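Local coordinates for cytochrome P450 (Novosphingobium aromaticivorans, PDB 3OFT), which belongs to the cytochrome P450 family, whose mostly helical fold holds a haem group in its interior, at residues 20-23 against 24-28; 29-32 against 33-36. All coordinates share one frame; numbering follows the deposited sequence.

Interaction 1 of 2, residues 20-23 against 24-28; sequences PGVE and QDYFA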
ATOM      1  N   PRO A  20       2.018   4.806  19.891  1.00 21.64           N
ATOM      2  CA  PRO A  20       1.278   4.425  21.115  1.00 20.32           C
ATOM      3  C   PRO A  20      -0.215   4.151  20.839  1.00 18.72           C
ATOM      4  O   PRO A  20      -0.879   4.961  20.206  1.00 17.75           O
ATOM      5  CB  PRO A  20       1.469   5.656  22.006  1.00 21.95           C
ATOM      6  CG  PRO A  20       2.907   6.113  21.607  1.00 22.36           C
ATOM      7  CD  PRO A  20       2.832   6.019  20.100  1.00 21.95           C
ATOM      8  N   GLY A  21      -0.722   3.005  21.280  1.00 17.23           N
ATOM      9  CA  GLY A  21      -2.124   2.650  21.009  1.00 16.97           C
ATOM     10  C   GLY A  21      -2.380   2.083  19.610  1.00 16.15           C
ATOM     11  O   GLY A  21      -3.526   1.756  19.282  1.00 15.98           O
ATOM     12  N   VAL A  22      -1.336   1.938  18.783  1.00 16.02           N
ATOM     13  CA  VAL A  22      -1.523   1.416  17.411  1.00 15.56           C
ATOM     14  C   VAL A  22      -2.150   0.025  17.367  1.00 16.56           C
ATOM     15  O   VAL A  22      -2.872  -0.293  16.432  1.00 15.51           O
ATOM     16  CB  VAL A  22      -0.215   1.413  16.581  1.00 15.40           C
ATOM     17  CG1 VAL A  22       0.727   0.290  17.006  1.00 13.53           C
ATOM     18  CG2 VAL A  22      -0.524   1.285  15.058  1.00 15.44           C
ATOM     19  N   GLU A  23      -1.849  -0.823  18.354  1.00 17.04           N
ATOM     20  CA  GLU A  23      -2.401  -2.164  18.346  1.00 19.70           C
ATOM     21  C   GLU A  23      -3.915  -2.206  18.505  1.00 19.14           C
ATOM     22  O   GLU A  23      -4.538  -3.140  18.023  1.00 20.09           O
ATOM     23  CB  GLU A  23      -1.682  -3.071  19.356  1.00 21.17           C
ATOM     24  CG  GLU A  23      -0.202  -3.205  18.969  1.00 26.58           C
ATOM     25  CD  GLU A  23       0.660  -3.827  20.037  1.00 34.71           C
ATOM     26  OE1 GLU A  23       0.122  -4.532  20.930  1.00 38.30           O
ATOM     27  OE2 GLU A  23       1.892  -3.609  19.975  1.00 37.75           O
ATOM     28  N   GLN A  24      -4.491  -1.202  19.160  1.00 19.18           N
ATOM     29  CA  GLN A  24      -5.947  -1.086  19.246  1.00 19.45           C
ATOM     30  C   GLN A  24      -6.558  -0.401  18.012  1.00 17.91           C
ATOM     31  O   GLN A  24      -7.590  -0.847  17.535  1.00 17.98           O
ATOM     32  CB  GLN A  24      -6.424  -0.373  20.536  1.00 20.11           C
ATOM     33  CG  GLN A  24      -5.502  -0.491  21.808  1.00 27.04           C
ATOM     34  CD  GLN A  24      -4.833  -1.848  22.007  1.00 31.40           C
ATOM     35  OE1 GLN A  24      -5.400  -2.900  21.700  1.00 36.36           O
ATOM     36  NE2 GLN A  24      -3.619  -1.824  22.524  1.00 34.42           N
ATOM     37  N   ASP A  25      -5.942   0.680  17.525  1.00 15.55           N
ATOM     38  CA  ASP A  25      -6.519   1.539  16.468  1.00 15.68           C
ATOM     39  C   ASP A  25      -5.347   2.307  15.822  1.00 13.92           C
ATOM     40  O   ASP A  25      -4.750   3.173  16.459  1.00 12.29           O
ATOM     41  CB  ASP A  25      -7.508   2.525  17.106  1.00 15.95           C
ATOM     42  CG  ASP A  25      -8.337   3.346  16.088  1.00 20.00           C
ATOM     43  OD1 ASP A  25      -7.977   3.479  14.900  1.00 20.86           O
ATOM     44  OD2 ASP A  25      -9.364   3.927  16.531  1.00 25.88           O
ATOM     45  N   TYR A  26      -4.988   1.916  14.602  1.00 12.23           N
ATOM     46  CA  TYR A  26      -3.880   2.549  13.837  1.00  9.99           C
ATOM     47  C   TYR A  26      -4.168   4.012  13.582  1.00  9.98           C
ATOM     48  O   TYR A  26      -3.283   4.843  13.763  1.00  8.99           O
ATOM     49  CB  TYR A  26      -3.584   1.782  12.512  1.00  9.22           C
ATOM     50  CG  TYR A  26      -2.726   2.551  11.512  1.00  8.50           C
ATOM     51  CD1 TYR A  26      -1.337   2.347  11.442  1.00  7.88           C
ATOM     52  CD2 TYR A  26      -3.312   3.498  10.648  1.00  9.30           C
ATOM     53  CE1 TYR A  26      -0.545   3.095  10.567  1.00  6.42           C
ATOM     54  CE2 TYR A  26      -2.528   4.238   9.754  1.00  8.31           C
ATOM     55  CZ  TYR A  26      -1.157   4.018   9.702  1.00  8.73           C
ATOM     56  OH  TYR A  26      -0.406   4.783   8.830  1.00 10.06           O
ATOM     57  N   PHE A  27      -5.408   4.321  13.194  1.00 10.00           N
ATOM     58  CA  PHE A  27      -5.874   5.656  12.842  1.00 11.46           C
ATOM     59  C   PHE A  27      -5.847   6.605  14.047  1.00 12.47           C
ATOM     60  O   PHE A  27      -5.275   7.692  13.981  1.00 11.97           O
ATOM     61  CB  PHE A  27      -7.269   5.531  12.194  1.00 10.51           C
ATOM     62  CG  PHE A  27      -7.282   4.542  11.055  1.00 10.10           C
ATOM     63  CD1 PHE A  27      -6.666   4.879   9.857  1.00 10.31           C
ATOM     64  CD2 PHE A  27      -7.769   3.228  11.230  1.00  9.82           C
ATOM     65  CE1 PHE A  27      -6.621   3.955   8.790  1.00  9.39           C
ATOM     66  CE2 PHE A  27      -7.693   2.285  10.181  1.00 12.51           C
ATOM     67  CZ  PHE A  27      -7.118   2.665   8.965  1.00  8.83           C
ATOM     68  N   ALA A  28      -6.428   6.172  15.160  1.00 12.88           N
ATOM     69  CA  ALA A  28      -6.393   7.004  16.354  1.00 12.77           C
ATOM     70  C   ALA A  28      -4.916   7.247  16.794  1.00 12.53           C
ATOM     71  O   ALA A  28      -4.566   8.357  17.220  1.00 12.84           O
ATOM     72  CB  ALA A  28      -7.187   6.332  17.475  1.00 13.50           C
TER
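Gly21 O receives two backbone N-H groups, from three and four residues on. The bond from Asp25 N is the straighter, 3.2 Å long with 159° at the hydrogen. Gln24 N adds a weak bond to the same Gly21 O at 3.1 Å. Together they fold residues 21-25 into a tight turn ahead of helix 26-31. Glycine suits its place because phi is positive there (80°), and a side chain would press on the carbonyl oxygen of Pro20.

Asp25 is the N-cap of the helix. Its OD1 accepts from Ala28 N at 3.1 Å, almost straight at 170°, with the donor standing above the carboxylate plane. The short acid thus occupies an N-H of the first helical turn.

The apolar part is small. Val22 turns CG2 anti to its backbone N, which brings this methyl 3.9 Å from Tyr26 CD1 as the two side chains pass at a slant.

Around the contact, Phe27 packs edge-to-face with Tyr278, just beyond helix 267-277. Backbone hydrogen bonding between Glu23 and Met379 ties the turn to strand 378-380.

Interaction 2 of 2, residues 29-32 against 33-36; sequences AWKT and LLDG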
ATOM      1  N   ALA A  29      -4.073   6.217  16.718  1.00 12.51           N
ATOM      2  CA  ALA A  29      -2.646   6.349  17.139  1.00 12.20           C
ATOM      3  C   ALA A  29      -1.888   7.466  16.395  1.00 12.27           C
ATOM      4  O   ALA A  29      -1.148   8.237  17.006  1.00 12.94           O
ATOM      5  CB  ALA A  29      -1.906   5.012  17.031  1.00 11.01           C
ATOM      6  N   TRP A  30      -2.062   7.533  15.078  1.00 11.67           N
ATOM      7  CA  TRP A  30      -1.478   8.582  14.250  1.00 10.75           C
ATOM      8  C   TRP A  30      -2.131   9.935  14.455  1.00 11.51           C
ATOM      9  O   TRP A  30      -1.449  10.966  14.508  1.00 11.28           O
ATOM     10  CB  TRP A  30      -1.586   8.159  12.782  1.00 10.06           C
ATOM     11  CG  TRP A  30      -0.407   7.344  12.405  1.00 10.84           C
ATOM     12  CD1 TRP A  30      -0.317   5.962  12.315  1.00 12.16           C
ATOM     13  CD2 TRP A  30       0.891   7.856  12.137  1.00 11.61           C
ATOM     14  NE1 TRP A  30       0.984   5.608  11.978  1.00 11.69           N
ATOM     15  CE2 TRP A  30       1.738   6.750  11.858  1.00 13.55           C
ATOM     16  CE3 TRP A  30       1.426   9.158  12.096  1.00 10.61           C
ATOM     17  CZ2 TRP A  30       3.102   6.913  11.505  1.00 10.71           C
ATOM     18  CZ3 TRP A  30       2.781   9.311  11.775  1.00 12.03           C
ATOM     19  CH2 TRP A  30       3.594   8.202  11.477  1.00 12.35           C
ATOM     20  N   LYS A  31      -3.451   9.932  14.595  1.00 11.34           N
ATOM     21  CA  LYS A  31      -4.179  11.186  14.779  1.00 13.48           C
ATOM     22  C   LYS A  31      -3.857  11.957  16.067  1.00 14.17           C
ATOM     23  O   LYS A  31      -4.159  13.151  16.143  1.00 14.04           O
ATOM     24  CB  LYS A  31      -5.704  10.980  14.642  1.00 13.71           C
ATOM     25  CG  LYS A  31      -6.118  10.862  13.164  1.00 16.32           C
ATOM     26  CD  LYS A  31      -7.626  10.698  12.979  1.00 19.76           C
ATOM     27  CE  LYS A  31      -8.370  12.004  13.256  1.00 22.73           C
ATOM     28  NZ  LYS A  31      -9.603  12.157  12.384  1.00 22.80           N
ATOM     29  N   THR A  32      -3.234  11.302  17.043  1.00 14.09           N
ATOM     30  CA  THR A  32      -2.731  12.008  18.233  1.00 15.03           C
ATOM     31  C   THR A  32      -1.826  13.177  17.827  1.00 15.47           C
ATOM     32  O   THR A  32      -1.780  14.210  18.530  1.00 13.97           O
ATOM     33  CB  THR A  32      -1.930  11.111  19.169  1.00 15.77           C
ATOM     34  OG1 THR A  32      -0.783  10.591  18.468  1.00 16.30           O
ATOM     35  CG2 THR A  32      -2.780   9.966  19.659  1.00 15.43           C
ATOM     36  N   LEU A  33      -1.139  13.038  16.688  1.00 13.58           N
ATOM     37  CA  LEU A  33      -0.224  14.080  16.233  1.00 13.84           C
ATOM     38  C   LEU A  33      -0.913  15.355  15.745  1.00 13.69           C
ATOM     39  O   LEU A  33      -0.277  16.388  15.638  1.00 14.66           O
ATOM     40  CB  LEU A  33       0.738  13.563  15.132  1.00 13.98           C
ATOM     41  CG  LEU A  33       1.819  12.552  15.529  1.00 14.09           C
ATOM     42  CD1 LEU A  33       2.656  12.200  14.277  1.00 13.49           C
ATOM     43  CD2 LEU A  33       2.724  13.136  16.619  1.00 14.56           C
ATOM     44  N   LEU A  34      -2.195  15.273  15.393  1.00 14.05           N
ATOM     45  CA  LEU A  34      -2.928  16.464  14.984  1.00 16.68           C
ATOM     46  C   LEU A  34      -3.091  17.493  16.126  1.00 18.02           C
ATOM     47  O   LEU A  34      -3.397  18.697  15.871  1.00 18.82           O
ATOM     48  CB  LEU A  34      -4.308  16.048  14.487  1.00 16.17           C
ATOM     49  CG  LEU A  34      -4.518  15.786  12.988  1.00 18.55           C
ATOM     50  CD1 LEU A  34      -3.339  15.768  12.081  1.00 14.01           C
ATOM     51  CD2 LEU A  34      -5.632  14.711  12.645  1.00 16.31           C
ATOM     52  N   ASP A  35      -2.881  17.032  17.354  1.00 19.59           N
ATOM     53  CA  ASP A  35      -2.924  17.918  18.541  1.00 22.06           C
ATOM     54  C   ASP A  35      -1.645  18.728  18.785  1.00 22.00           C
ATOM     55  O   ASP A  35      -1.581  19.545  19.729  1.00 22.88           O
ATOM     56  CB  ASP A  35      -3.264  17.127  19.806  1.00 22.97           C
ATOM     57  CG  ASP A  35      -4.598  16.401  19.710  1.00 29.79           C
ATOM     58  OD1 ASP A  35      -4.809  15.447  20.499  1.00 34.50           O
ATOM     59  OD2 ASP A  35      -5.419  16.758  18.832  1.00 33.59           O
ATOM     60  N   GLY A  36      -0.622  18.510  17.962  1.00 21.12           N
ATOM     61  CA  GLY A  36       0.642  19.234  18.115  1.00 19.12           C
ATOM     62  C   GLY A  36       1.021  20.023  16.895  1.00 18.44           C
ATOM     63  O   GLY A  36       0.198  20.232  16.020  1.00 18.69           O
TER
HETATM   64  O   HOH W   1      -6.580  14.251  16.775  1.00 29.78           O
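Trp30 and Leu33 run alongside each other in one direction, Trp30 from helix 26-31 and Leu33 from the 3-10 segment that follows it, and both pack on the mixed sheet of the P450 fold. The tightening shows in three successive i to i+3 bonds: Leu33 N to Trp30 O (3.0 Å), Leu34 N to Lys31 O (3.0 Å) and Asp35 N to Thr32 O.

Leu33 can be followed outward. Its CB lies 3.5 Å from Trp30 O, beside the backbone bond, and CG stays near the same oxygen. With CG anti to the carbonyl carbon (chi1 -70°) and CD1 extended, anti to CA (chi2 -179°), CD1 then reaches the indole, 3.8 Å from Trp30 CZ3 and slightly farther from CE3. A branched apolar chain suits this buried place, where Leu33 also packs on Phe14, Ile50 and Leu310; the broad indole also packs on Phe14, Ile50, Tyr305 and Pro307.

On another flank, Lys31 and Leu34 pass at an angle. Leu34 CD2 rests 3.9 Å from Lys31 CE and equally near CG, so the lysine's aliphatic part does the packing while its NZ goes on to a salt bridge with Glu322 and a hydrogen bond to Leu313 O.

Lys31 O also takes a hydrogen bond from a water, which donates a weak hydrogen bond to Asp35 OD2. Thr32 is exposed, and its short hydroxyl can fold back on the backbone: at chi1 61° OG1 donates to Ala29 O at 2.8 Å.

Interactions 1 and 2 follow one another along helix 26-31: the first contains its capped start, the second the passage into a 3-10 turn, with centres 11 Å apart. They also touch directly, for the loop before the helix folds back over Ala29, whose CB lies 3.3 Å from Pro20 O and 3.6 Å from Val22 N. Tyr26 and Trp30 join them on the buried side, their ring planes inclined at about 50°. Neither contact forms part of the haem pocket. The Tyr26 side chain is about 10 Å from both the haem and the bound (2R,5R)-hexane-2,5-diol; that of Trp30 is about 10 Å from the diol and about 13 Å from the haem.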